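Magnesium-protoporphyrin O-methyltransferase (Synechocystis sp., PDB 4QDJ) transfers a methyl group from S-adenosylmethionine to Mg-protoporphyrin IX, giving the 13-monomethyl ester needed for chlorophyll biosynthesis. Local coordinates at residues L6-I11 / H139-E144; Q119-L124 / S146-H151; C133-I138 / I161-P166. One frame throughout, in Å; residues are numbered along the deposited sequence.

Contact 1 (L6-I11 / H139-E144); sequences LDDKTI and HYPTEE. With SAM (S-adenosylmethionine), chain B.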
loop_
_atom_site.group_PDB
_atom_site.type_symbol
_atom_site.label_atom_id
_atom_site.label_comp_id
_atom_site.label_asym_id
_atom_site.label_seq_id
_atom_site.Cartn_x
_atom_site.Cartn_y
_atom_site.Cartn_z
ATOM N N LEU A 6 -21.310 -4.286 10.485
ATOM C CA LEU A 6 -19.966 -4.797 10.706
ATOM C C LEU A 6 -19.016 -3.612 10.624
ATOM O O LEU A 6 -19.288 -2.652 9.901
ATOM C CB LEU A 6 -19.610 -5.834 9.640
ATOM C CG LEU A 6 -20.605 -6.982 9.454
ATOM C CD1 LEU A 6 -20.184 -7.881 8.302
ATOM C CD2 LEU A 6 -20.743 -7.782 10.739
ATOM N N ASP A 7 -17.911 -3.659 11.362
ATOM C CA ASP A 7 -16.967 -2.546 11.335
ATOM C C ASP A 7 -16.296 -2.463 9.968
ATOM O O ASP A 7 -16.299 -3.435 9.209
ATOM C CB ASP A 7 -15.934 -2.644 12.466
ATOM C CG ASP A 7 -14.805 -3.602 12.150
ATOM O OD1 ASP A 7 -15.082 -4.714 11.665
ATOM O OD2 ASP A 7 -13.633 -3.238 12.392
ATOM N N ASP A 8 -15.740 -1.297 9.655
ATOM C CA ASP A 8 -15.192 -1.029 8.327
ATOM C C ASP A 8 -14.135 -2.043 7.896
ATOM O O ASP A 8 -14.128 -2.482 6.748
ATOM C CB ASP A 8 -14.628 0.392 8.255
ATOM C CG ASP A 8 -15.687 1.451 8.495
ATOM O OD1 ASP A 8 -16.888 1.125 8.387
ATOM O OD2 ASP A 8 -15.318 2.609 8.784
ATOM N N LYS A 9 -13.256 -2.416 8.822
ATOM C CA LYS A 9 -12.204 -3.386 8.532
ATOM C C LYS A 9 -12.770 -4.731 8.092
ATOM O O LYS A 9 -12.244 -5.362 7.178
ATOM C CB LYS A 9 -11.295 -3.580 9.747
ATOM C CG LYS A 9 -10.365 -2.417 10.018
ATOM C CD LYS A 9 -9.533 -2.667 11.262
ATOM C CE LYS A 9 -8.604 -1.500 11.548
ATOM N NZ LYS A 9 -7.826 -1.716 12.795
ATOM N N THR A 10 -13.844 -5.165 8.744
ATOM C CA THR A 10 -14.468 -6.441 8.410
ATOM C C THR A 10 -15.104 -6.390 7.027
ATOM O O THR A 10 -14.977 -7.331 6.244
ATOM C CB THR A 10 -15.529 -6.843 9.452
ATOM O OG1 THR A 10 -14.919 -6.914 10.747
ATOM C CG2 THR A 10 -16.136 -8.195 9.108
ATOM N N ILE A 11 -15.781 -5.284 6.731
ATOM C CA ILE A 11 -16.408 -5.094 5.428
ATOM C C ILE A 11 -15.361 -5.141 4.318
ATOM O O ILE A 11 -15.538 -5.822 3.308
ATOM C CB ILE A 11 -17.174 -3.759 5.357
ATOM C CG1 ILE A 11 -18.316 -3.743 6.376
ATOM C CG2 ILE A 11 -17.716 -3.526 3.956
ATOM C CD1 ILE A 11 -19.124 -2.462 6.370
ATOM N N HIS A 139 -10.108 3.240 1.673
ATOM C CA HIS A 139 -11.189 2.402 2.191
ATOM C C HIS A 139 -11.706 2.846 3.558
ATOM O O HIS A 139 -12.596 2.209 4.122
ATOM C CB HIS A 139 -10.739 0.942 2.268
ATOM C CG HIS A 139 -10.353 0.363 0.946
ATOM N ND1 HIS A 139 -11.271 0.100 -0.047
ATOM C CD2 HIS A 139 -9.147 -0.004 0.450
ATOM C CE1 HIS A 139 -10.649 -0.404 -1.098
ATOM N NE2 HIS A 139 -9.359 -0.477 -0.822
ATOM N N TYR A 140 -11.155 3.934 4.085
ATOM C CA TYR A 140 -11.497 4.374 5.435
ATOM C C TYR A 140 -11.744 5.877 5.519
ATOM O O TYR A 140 -11.117 6.652 4.801
ATOM C CB TYR A 140 -10.391 3.965 6.410
ATOM C CG TYR A 140 -10.150 2.475 6.434
ATOM C CD1 TYR A 140 -10.928 1.641 7.225
ATOM C CD2 TYR A 140 -9.156 1.898 5.651
ATOM C CE1 TYR A 140 -10.720 0.277 7.245
ATOM C CE2 TYR A 140 -8.941 0.533 5.664
ATOM C CZ TYR A 140 -9.726 -0.273 6.463
ATOM O OH TYR A 140 -9.518 -1.633 6.481
ATOM N N PRO A 141 -12.671 6.293 6.400
ATOM C CA PRO A 141 -12.900 7.723 6.636
ATOM C C PRO A 141 -11.685 8.362 7.303
ATOM O O PRO A 141 -10.862 7.646 7.874
ATOM C CB PRO A 141 -14.104 7.733 7.583
ATOM C CG PRO A 141 -14.074 6.401 8.252
ATOM C CD PRO A 141 -13.546 5.445 7.225
ATOM N N THR A 142 -11.585 9.687 7.233
ATOM C CA THR A 142 -10.395 10.406 7.686
ATOM C C THR A 142 -10.009 10.120 9.141
ATOM O O THR A 142 -8.826 9.995 9.459
ATOM C CB THR A 142 -10.550 11.928 7.477
ATOM O OG1 THR A 142 -10.865 12.191 6.104
ATOM C CG2 THR A 142 -9.264 12.655 7.840
ATOM N N GLU A 143 -11.007 10.010 10.014
ATOM C CA GLU A 143 -10.759 9.727 11.427
ATOM C C GLU A 143 -10.029 8.401 11.623
ATOM O O GLU A 143 -9.070 8.315 12.391
ATOM C CB GLU A 143 -12.072 9.727 12.216
ATOM N N GLU A 144 -10.481 7.369 10.919
ATOM C CA GLU A 144 -9.847 6.061 11.009
ATOM C C GLU A 144 -8.508 6.057 10.283
ATOM O O GLU A 144 -7.548 5.427 10.732
ATOM C CB GLU A 144 -10.769 4.973 10.451
ATOM C CG GLU A 144 -10.160 3.576 10.446
ATOM C CD GLU A 144 -9.807 3.073 11.837
ATOM O OE1 GLU A 144 -10.396 3.560 12.825
ATOM O OE2 GLU A 144 -8.934 2.185 11.939
HETATM N N SAM B . -1.206 -1.611 -1.668
HETATM C CA SAM B . -1.542 -2.570 -2.717
HETATM C C SAM B . -1.192 -2.014 -4.090
HETATM O O SAM B . -1.159 -0.799 -4.289
HETATM O OXT SAM B . -0.932 -2.769 -5.028
HETATM C CB SAM B . -3.007 -3.004 -2.660
HETATM C CG SAM B . -4.063 -1.907 -2.785
HETATM S SD SAM B . -5.749 -2.583 -2.791
HETATM C CE SAM B . -6.688 -1.222 -3.529
HETATM C "C5'" SAM B . -6.204 -2.356 -1.059
HETATM C "C4'" SAM B . -5.675 -3.484 -0.187
HETATM O "O4'" SAM B . -5.625 -3.035 1.150
HETATM C "C3'" SAM B . -6.561 -4.723 -0.210
HETATM O "O3'" SAM B . -5.773 -5.845 -0.531
HETATM C "C2'" SAM B . -7.069 -4.851 1.213
HETATM O "O2'" SAM B . -7.181 -6.197 1.620
HETATM C "C1'" SAM B . -6.005 -4.097 1.992
HETATM N N9 SAM B . -6.475 -3.581 3.284
HETATM C C8 SAM B . -7.633 -2.898 3.539
HETATM N N7 SAM B . -7.669 -2.612 4.861
HETATM C C5 SAM B . -6.551 -3.102 5.442
HETATM C C6 SAM B . -6.091 -3.088 6.750
HETATM N N6 SAM B . -6.810 -2.509 7.709
HETATM N N1 SAM B . -4.885 -3.686 7.047
HETATM C C2 SAM B . -4.141 -4.286 6.052
HETATM N N3 SAM B . -4.606 -4.299 4.754
HETATM C C4 SAM B . -5.790 -3.712 4.459
#
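Tyr140 takes Asp8 and Lys9 against its ring where the first turn of helix 8-16 meets the loop entering helix 142-155, beside the S-adenosylmethionine pocket of a class I, Rossmann-like methyltransferase. The tight part is built on the phenol ring. Asp8 CB approaches it obliquely, 4.0 Å from Tyr140 CE1, and the Lys9 chain crosses it at about a right angle, with Lys9 CG 3.7 Å from Tyr140 OH. Lysine suits the place because its methylenes pack on the tyrosine while the chain, extended beyond CG, carries NZ onward to a salt bridge with Asp120. No hydrogen bond joins the segments directly, and the outer side is looser still. Asp8 OD2 and Pro141 CD meet tip to tip at 3.7 Å, and Glu144 OE2 stays 4.1 Å from Lys9 NZ, too far for a salt bridge. Asp7, a natural helix N-cap, holds the start of helix 8-16 by accepting from Thr10 N. Tyrosine pairs an apolar ring with a polar tip: beyond the ring edge Tyr140 OH donates a 2.6 Å hydrogen bond to adenine N7 of the cofactor.

Contact 2 (Q119-L124 / S146-H151); sequences QDLAQL and SAMISH. With SAM (S-adenosylmethionine), chain B.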
loop_
_atom_site.group_PDB
_atom_site.type_symbol
_atom_site.label_atom_id
_atom_site.label_comp_id
_atom_site.label_asym_id
_atom_site.label_seq_id
_atom_site.Cartn_x
_atom_site.Cartn_y
_atom_site.Cartn_z
ATOM N N GLN A 119 -2.616 -9.912 8.176
ATOM C CA GLN A 119 -2.757 -9.109 9.383
ATOM C C GLN A 119 -3.321 -7.725 9.080
ATOM O O GLN A 119 -3.016 -7.132 8.044
ATOM C CB GLN A 119 -1.402 -8.976 10.090
ATOM C CG GLN A 119 -1.449 -8.260 11.433
ATOM C CD GLN A 119 -2.353 -8.948 12.436
ATOM O OE1 GLN A 119 -3.573 -8.773 12.417
ATOM N NE2 GLN A 119 -1.758 -9.737 13.323
ATOM N N ASP A 120 -4.163 -7.234 9.983
ATOM C CA ASP A 120 -4.611 -5.847 9.978
ATOM C C ASP A 120 -3.397 -4.966 10.256
ATOM O O ASP A 120 -2.647 -5.220 11.196
ATOM C CB ASP A 120 -5.688 -5.668 11.056
ATOM C CG ASP A 120 -6.063 -4.215 11.303
ATOM O OD1 ASP A 120 -5.866 -3.362 10.414
ATOM O OD2 ASP A 120 -6.582 -3.934 12.405
ATOM N N LEU A 121 -3.194 -3.941 9.433
ATOM C CA LEU A 121 -2.005 -3.099 9.562
ATOM C C LEU A 121 -1.917 -2.415 10.925
ATOM O O LEU A 121 -0.827 -2.083 11.391
ATOM C CB LEU A 121 -1.918 -2.077 8.419
ATOM C CG LEU A 121 -3.000 -1.008 8.245
ATOM C CD1 LEU A 121 -2.745 0.212 9.128
ATOM C CD2 LEU A 121 -3.084 -0.600 6.783
ATOM N N ALA A 122 -3.066 -2.223 11.568
ATOM C CA ALA A 122 -3.106 -1.606 12.891
ATOM C C ALA A 122 -2.536 -2.524 13.971
ATOM O O ALA A 122 -2.321 -2.098 15.105
ATOM C CB ALA A 122 -4.527 -1.190 13.241
ATOM N N GLN A 123 -2.289 -3.781 13.616
ATOM C CA GLN A 123 -1.764 -4.753 14.570
ATOM C C GLN A 123 -0.291 -5.076 14.325
ATOM O O GLN A 123 0.300 -5.889 15.036
ATOM C CB GLN A 123 -2.599 -6.037 14.544
ATOM C CG GLN A 123 -4.057 -5.826 14.922
ATOM C CD GLN A 123 -4.221 -5.288 16.330
ATOM O OE1 GLN A 123 -3.541 -5.726 17.259
ATOM N NE2 GLN A 123 -5.123 -4.327 16.494
ATOM N N LEU A 124 0.300 -4.436 13.320
ATOM C CA LEU A 124 1.705 -4.658 13.001
ATOM C C LEU A 124 2.618 -4.149 14.108
ATOM O O LEU A 124 2.322 -3.149 14.764
ATOM C CB LEU A 124 2.071 -3.976 11.683
ATOM C CG LEU A 124 1.430 -4.526 10.408
ATOM C CD1 LEU A 124 1.790 -3.648 9.223
ATOM C CD2 LEU A 124 1.863 -5.962 10.164
ATOM N N SER A 146 -6.539 8.507 10.085
ATOM C CA SER A 146 -5.634 9.193 10.998
ATOM C C SER A 146 -4.993 8.220 11.983
ATOM O O SER A 146 -3.781 8.247 12.196
ATOM C CB SER A 146 -6.382 10.288 11.762
ATOM O OG SER A 146 -5.527 10.945 12.681
ATOM N N ALA A 147 -5.816 7.363 12.580
ATOM C CA ALA A 147 -5.330 6.369 13.530
ATOM C C ALA A 147 -4.399 5.375 12.838
ATOM O O ALA A 147 -3.396 4.949 13.408
ATOM C CB ALA A 147 -6.499 5.643 14.184
ATOM N N MET A 148 -4.738 5.016 11.605
ATOM C CA MET A 148 -3.918 4.098 10.823
ATOM C C MET A 148 -2.554 4.702 10.505
ATOM O O MET A 148 -1.525 4.043 10.654
ATOM C CB MET A 148 -4.638 3.701 9.534
ATOM C CG MET A 148 -5.843 2.805 9.765
ATOM S SD MET A 148 -6.852 2.560 8.291
ATOM C CE MET A 148 -5.672 1.820 7.170
ATOM N N ILE A 149 -2.552 5.958 10.068
ATOM C CA ILE A 149 -1.307 6.655 9.764
ATOM C C ILE A 149 -0.426 6.777 11.003
ATOM O O ILE A 149 0.785 6.572 10.936
ATOM C CB ILE A 149 -1.574 8.049 9.163
ATOM C CG1 ILE A 149 -2.213 7.910 7.779
ATOM C CG2 ILE A 149 -0.284 8.849 9.068
ATOM C CD1 ILE A 149 -2.718 9.213 7.205
ATOM N N SER A 150 -1.039 7.101 12.138
ATOM C CA SER A 150 -0.297 7.227 13.386
ATOM C C SER A 150 0.354 5.904 13.780
ATOM O O SER A 150 1.487 5.879 14.258
ATOM C CB SER A 150 -1.204 7.740 14.505
ATOM O OG SER A 150 -1.652 9.056 14.225
ATOM N N HIS A 151 -0.355 4.801 13.568
ATOM C CA HIS A 151 0.219 3.502 13.887
ATOM C C HIS A 151 1.371 3.159 12.948
ATOM O O HIS A 151 2.418 2.686 13.386
ATOM C CB HIS A 151 -0.822 2.388 13.848
ATOM C CG HIS A 151 -0.277 1.058 14.260
ATOM N ND1 HIS A 151 -0.042 0.730 15.578
ATOM C CD2 HIS A 151 0.117 -0.011 13.531
ATOM C CE1 HIS A 151 0.452 -0.494 15.643
ATOM N NE2 HIS A 151 0.562 -0.965 14.414
HETATM N N SAM B . -1.206 -1.611 -1.668
HETATM C CA SAM B . -1.542 -2.570 -2.717
HETATM C C SAM B . -1.192 -2.014 -4.090
HETATM O O SAM B . -1.159 -0.799 -4.289
HETATM O OXT SAM B . -0.932 -2.769 -5.028
HETATM C CB SAM B . -3.007 -3.004 -2.660
HETATM C CG SAM B . -4.063 -1.907 -2.785
HETATM S SD SAM B . -5.749 -2.583 -2.791
HETATM C CE SAM B . -6.688 -1.222 -3.529
HETATM C "C5'" SAM B . -6.204 -2.356 -1.059
HETATM C "C4'" SAM B . -5.675 -3.484 -0.187
HETATM O "O4'" SAM B . -5.625 -3.035 1.150
HETATM C "C3'" SAM B . -6.561 -4.723 -0.210
HETATM O "O3'" SAM B . -5.773 -5.845 -0.531
HETATM C "C2'" SAM B . -7.069 -4.851 1.213
HETATM O "O2'" SAM B . -7.181 -6.197 1.620
HETATM C "C1'" SAM B . -6.005 -4.097 1.992
HETATM N N9 SAM B . -6.475 -3.581 3.284
HETATM C C8 SAM B . -7.633 -2.898 3.539
HETATM N N7 SAM B . -7.669 -2.612 4.861
HETATM C C5 SAM B . -6.551 -3.102 5.442
HETATM C C6 SAM B . -6.091 -3.088 6.750
HETATM N N6 SAM B . -6.810 -2.509 7.709
HETATM N N1 SAM B . -4.885 -3.686 7.047
HETATM C C2 SAM B . -4.141 -4.286 6.052
HETATM N N3 SAM B . -4.606 -4.299 4.754
HETATM C C4 SAM B . -5.790 -3.712 4.459
#
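His151 NE2 donates to Leu124 O at 2.8 Å, meeting a lone pair in the plane of that carbonyl, although the bond is bent at the hydrogen (139°). Two more backbone oxygens of the turn crowd the same imidazole. Ala122 O sits over one ring face, 3.1 Å above its plane and displaced toward the rim, badly angled for a hydrogen bond to NE2, and Leu121 O lies 3.1 Å from His151 CD2. The partial negative charge of three carbonyl oxygens would favour a proton on NE2 and might raise the basicity of the ring. Histidine suits the place because a flat ring can offer a face to one carbonyl and an N-H to another; its CG stands anti to the backbone N, at the start of a ring that reaches residues 121-124.

Apolar packing takes over nearer the cofactor. Leu121 and Met148 cross at about a right angle, with Leu121 CD2 3.6 Å from Met148 CE, the flexible thioether bending at its last torsion to bring the methyl in. Leu121 CG occupies the crowded position between N and the carbonyl carbon (chi1 63°) and lies 3.5 Å from adenine N1, so one leucine touches both helix and ligand. Leu124 packs on Cys67 and Ala69 of strand 65-69.

The polar edge of the adenine is read by the start of the turn. Leu121 N donates to N1 of the cofactor at 2.9 Å, nearly straight (165°), and Asp120 OD1 accepts from cofactor N6 at 3.0 Å. An acidic side chain for the amino group and the next backbone N-H for N1, just after strand 115-118, form the adenine-recognition site typical of class I methyltransferases.

Contact 3 (C133-I138 / I161-P166); sequences CLDVLI and ILSFAP. With SAM (S-adenosylmethionine), chain B.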
loop_
_atom_site.group_PDB
_atom_site.type_symbol
_atom_site.label_atom_id
_atom_site.label_comp_id
_atom_site.label_asym_id
_atom_site.label_seq_id
_atom_site.Cartn_x
_atom_site.Cartn_y
_atom_site.Cartn_z
ATOM N N CYS A 133 2.326 2.486 2.442
ATOM C CA CYS A 133 0.914 2.131 2.420
ATOM C C CYS A 133 0.249 2.791 1.218
ATOM O O CYS A 133 -0.098 3.972 1.264
ATOM C CB CYS A 133 0.246 2.574 3.722
ATOM S SG CYS A 133 -1.457 2.032 3.925
ATOM N N LEU A 134 0.087 2.026 0.140
ATOM C CA LEU A 134 -0.435 2.559 -1.116
ATOM C C LEU A 134 -1.867 2.125 -1.387
ATOM O O LEU A 134 -2.178 0.935 -1.342
ATOM C CB LEU A 134 0.434 2.119 -2.296
ATOM C CG LEU A 134 1.912 2.503 -2.302
ATOM C CD1 LEU A 134 2.549 2.088 -3.621
ATOM C CD2 LEU A 134 2.087 3.996 -2.057
ATOM N N ASP A 135 -2.722 3.099 -1.686
ATOM C CA ASP A 135 -4.104 2.849 -2.097
ATOM C C ASP A 135 -4.872 1.967 -1.112
ATOM O O ASP A 135 -5.660 1.107 -1.513
ATOM C CB ASP A 135 -4.157 2.249 -3.508
ATOM C CG ASP A 135 -3.628 3.199 -4.575
ATOM O OD1 ASP A 135 -3.329 4.371 -4.256
ATOM O OD2 ASP A 135 -3.520 2.772 -5.746
ATOM N N VAL A 136 -4.633 2.185 0.176
ATOM C CA VAL A 136 -5.325 1.449 1.225
ATOM C C VAL A 136 -6.239 2.391 2.005
ATOM O O VAL A 136 -7.373 2.043 2.336
ATOM C CB VAL A 136 -4.324 0.783 2.191
ATOM C CG1 VAL A 136 -5.049 0.146 3.367
ATOM C CG2 VAL A 136 -3.477 -0.246 1.456
ATOM N N LEU A 137 -5.742 3.598 2.272
ATOM C CA LEU A 137 -6.469 4.583 3.070
ATOM C C LEU A 137 -7.792 5.002 2.433
ATOM O O LEU A 137 -8.678 5.514 3.111
ATOM C CB LEU A 137 -5.595 5.815 3.323
ATOM C CG LEU A 137 -4.320 5.568 4.131
ATOM C CD1 LEU A 137 -3.499 6.845 4.246
ATOM C CD2 LEU A 137 -4.655 5.011 5.508
ATOM N N ILE A 138 -7.919 4.769 1.129
ATOM C CA ILE A 138 -9.141 5.083 0.396
ATOM C C ILE A 138 -10.358 4.321 0.941
ATOM O O ILE A 138 -11.503 4.719 0.720
ATOM C CB ILE A 138 -8.964 4.795 -1.117
ATOM C CG1 ILE A 138 -10.135 5.359 -1.929
ATOM C CG2 ILE A 138 -8.768 3.301 -1.363
ATOM C CD1 ILE A 138 -9.977 5.203 -3.427
ATOM N N ILE A 161 5.699 6.326 3.388
ATOM C CA ILE A 161 5.166 6.709 2.087
ATOM C C ILE A 161 3.700 6.300 2.003
ATOM O O ILE A 161 3.360 5.153 2.281
ATOM C CB ILE A 161 5.961 6.057 0.942
ATOM C CG1 ILE A 161 7.390 6.604 0.919
ATOM C CG2 ILE A 161 5.278 6.299 -0.398
ATOM C CD1 ILE A 161 8.328 5.822 0.028
ATOM N N LEU A 162 2.841 7.247 1.636
ATOM C CA LEU A 162 1.404 7.006 1.562
ATOM C C LEU A 162 0.849 7.460 0.223
ATOM O O LEU A 162 1.369 8.390 -0.388
ATOM C CB LEU A 162 0.668 7.788 2.654
ATOM C CG LEU A 162 1.072 7.639 4.117
ATOM C CD1 LEU A 162 0.290 8.631 4.965
ATOM C CD2 LEU A 162 0.842 6.216 4.596
ATOM N N SER A 163 -0.222 6.814 -0.225
ATOM C CA SER A 163 -1.003 7.353 -1.329
ATOM C C SER A 163 -2.484 7.363 -0.968
ATOM O O SER A 163 -2.954 6.526 -0.196
ATOM C CB SER A 163 -0.749 6.596 -2.637
ATOM O OG SER A 163 -1.311 5.299 -2.604
ATOM N N PHE A 164 -3.209 8.329 -1.519
ATOM C CA PHE A 164 -4.621 8.492 -1.219
ATOM C C PHE A 164 -5.298 9.242 -2.355
ATOM O O PHE A 164 -4.632 9.893 -3.159
ATOM C CB PHE A 164 -4.809 9.246 0.104
ATOM C CG PHE A 164 -4.226 10.636 0.103
ATOM C CD1 PHE A 164 -2.877 10.839 0.353
ATOM C CD2 PHE A 164 -5.029 11.740 -0.138
ATOM C CE1 PHE A 164 -2.339 12.114 0.352
ATOM C CE2 PHE A 164 -4.498 13.019 -0.138
ATOM C CZ PHE A 164 -3.150 13.205 0.107
ATOM N N ALA A 165 -6.620 9.137 -2.425
ATOM C CA ALA A 165 -7.392 9.918 -3.378
ATOM C C ALA A 165 -7.681 11.273 -2.754
ATOM O O ALA A 165 -8.349 11.351 -1.725
ATOM C CB ALA A 165 -8.684 9.206 -3.723
ATOM N N PRO A 166 -7.169 12.349 -3.366
ATOM C CA PRO A 166 -7.338 13.684 -2.785
ATOM C C PRO A 166 -8.777 14.187 -2.876
ATOM O O PRO A 166 -9.474 13.912 -3.854
ATOM C CB PRO A 166 -6.403 14.554 -3.633
ATOM C CG PRO A 166 -6.307 13.845 -4.933
ATOM C CD PRO A 166 -6.383 12.379 -4.613
HETATM N N SAM B . -1.206 -1.611 -1.668
HETATM C CA SAM B . -1.542 -2.570 -2.717
HETATM C C SAM B . -1.192 -2.014 -4.090
HETATM O O SAM B . -1.159 -0.799 -4.289
HETATM O OXT SAM B . -0.932 -2.769 -5.028
HETATM C CB SAM B . -3.007 -3.004 -2.660
HETATM C CG SAM B . -4.063 -1.907 -2.785
HETATM S SD SAM B . -5.749 -2.583 -2.791
HETATM C CE SAM B . -6.688 -1.222 -3.529
HETATM C "C5'" SAM B . -6.204 -2.356 -1.059
HETATM C "C4'" SAM B . -5.675 -3.484 -0.187
HETATM O "O4'" SAM B . -5.625 -3.035 1.150
HETATM C "C3'" SAM B . -6.561 -4.723 -0.210
HETATM O "O3'" SAM B . -5.773 -5.845 -0.531
HETATM C "C2'" SAM B . -7.069 -4.851 1.213
HETATM O "O2'" SAM B . -7.181 -6.197 1.620
HETATM C "C1'" SAM B . -6.005 -4.097 1.992
HETATM N N9 SAM B . -6.475 -3.581 3.284
HETATM C C8 SAM B . -7.633 -2.898 3.539
HETATM N N7 SAM B . -7.669 -2.612 4.861
HETATM C C5 SAM B . -6.551 -3.102 5.442
HETATM C C6 SAM B . -6.091 -3.088 6.750
HETATM N N6 SAM B . -6.810 -2.509 7.709
HETATM N N1 SAM B . -4.885 -3.686 7.047
HETATM C C2 SAM B . -4.141 -4.286 6.052
HETATM N N3 SAM B . -4.606 -4.299 4.754
HETATM C C4 SAM B . -5.790 -3.712 4.459
HETATM O O HOH W 1 -2.996 4.341 1.400
HETATM O O HOH W 2 -5.674 5.346 -0.675
#
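Leu162 lays its CD2 methyl against Cys133 CB, 3.8 Å away, on one face of the central sheet, where strands 130-133 and 159-164 run parallel as the two strands of a beta-alpha-beta crossover through helix 142-155. Leu137 adds its methyls to this apolar layer, so bulky aliphatic residues suit the buried ground between sheet and helix. Cys133 is held on both polar sides: its N donates to Ile161 O at 2.9 Å, and its O accepts from Ser163 N at 3.2 Å.

Beyond Cys133 strand 130-133 gives way to a loop, and water and polar side chains bridge the widening gap. One water donates to Cys133 O and to Ser163 O, the latter at 2.7 Å, and accepts from Val136 N, tying the departing loop to the strand. Ser163, small enough to lie close against Leu134, donates from OG to Asp135 OD1 at 2.8 Å, arriving 44° out of the carboxylate plane. Ser222 OG also bonds to that OD1, and Tyr220 OH to Asp135 OD2, so the buried carboxylate is firmly fixed. Asp135 adopts left-handed backbone angles (phi 54°, psi 39°) where the chain leaves the strand. Two carbonyls of this loop meet the cofactor: Leu134 O accepts from its amino N at 2.7 Å, and Asp135 O lies 3.2 Å from the sulfonium methyl carbon CE.

The three contacts all touch one S-adenosylmethionine, their centres 12 to 14 Å apart. Along the chain the first segments come in the order 6-11, 119-124, 133-138, followed by their partners 139-144, 146-151 and 161-166, so all three contacts interlock. Contacts 1 and 2 share helix 142-155, and the salt bridge from Lys9 to Asp120 joins them directly. Contact 3 lies deepest, in the parallel part of the mixed sheet; Ile149 and Met148 of contact 2 pack on its Leu137, linking helix to sheet. The cofactor is thus held at its adenine by contacts 1 and 2, and at its amino group by contact 3, with the N-terminal helix 8-16 added outside the Rossmann-like core.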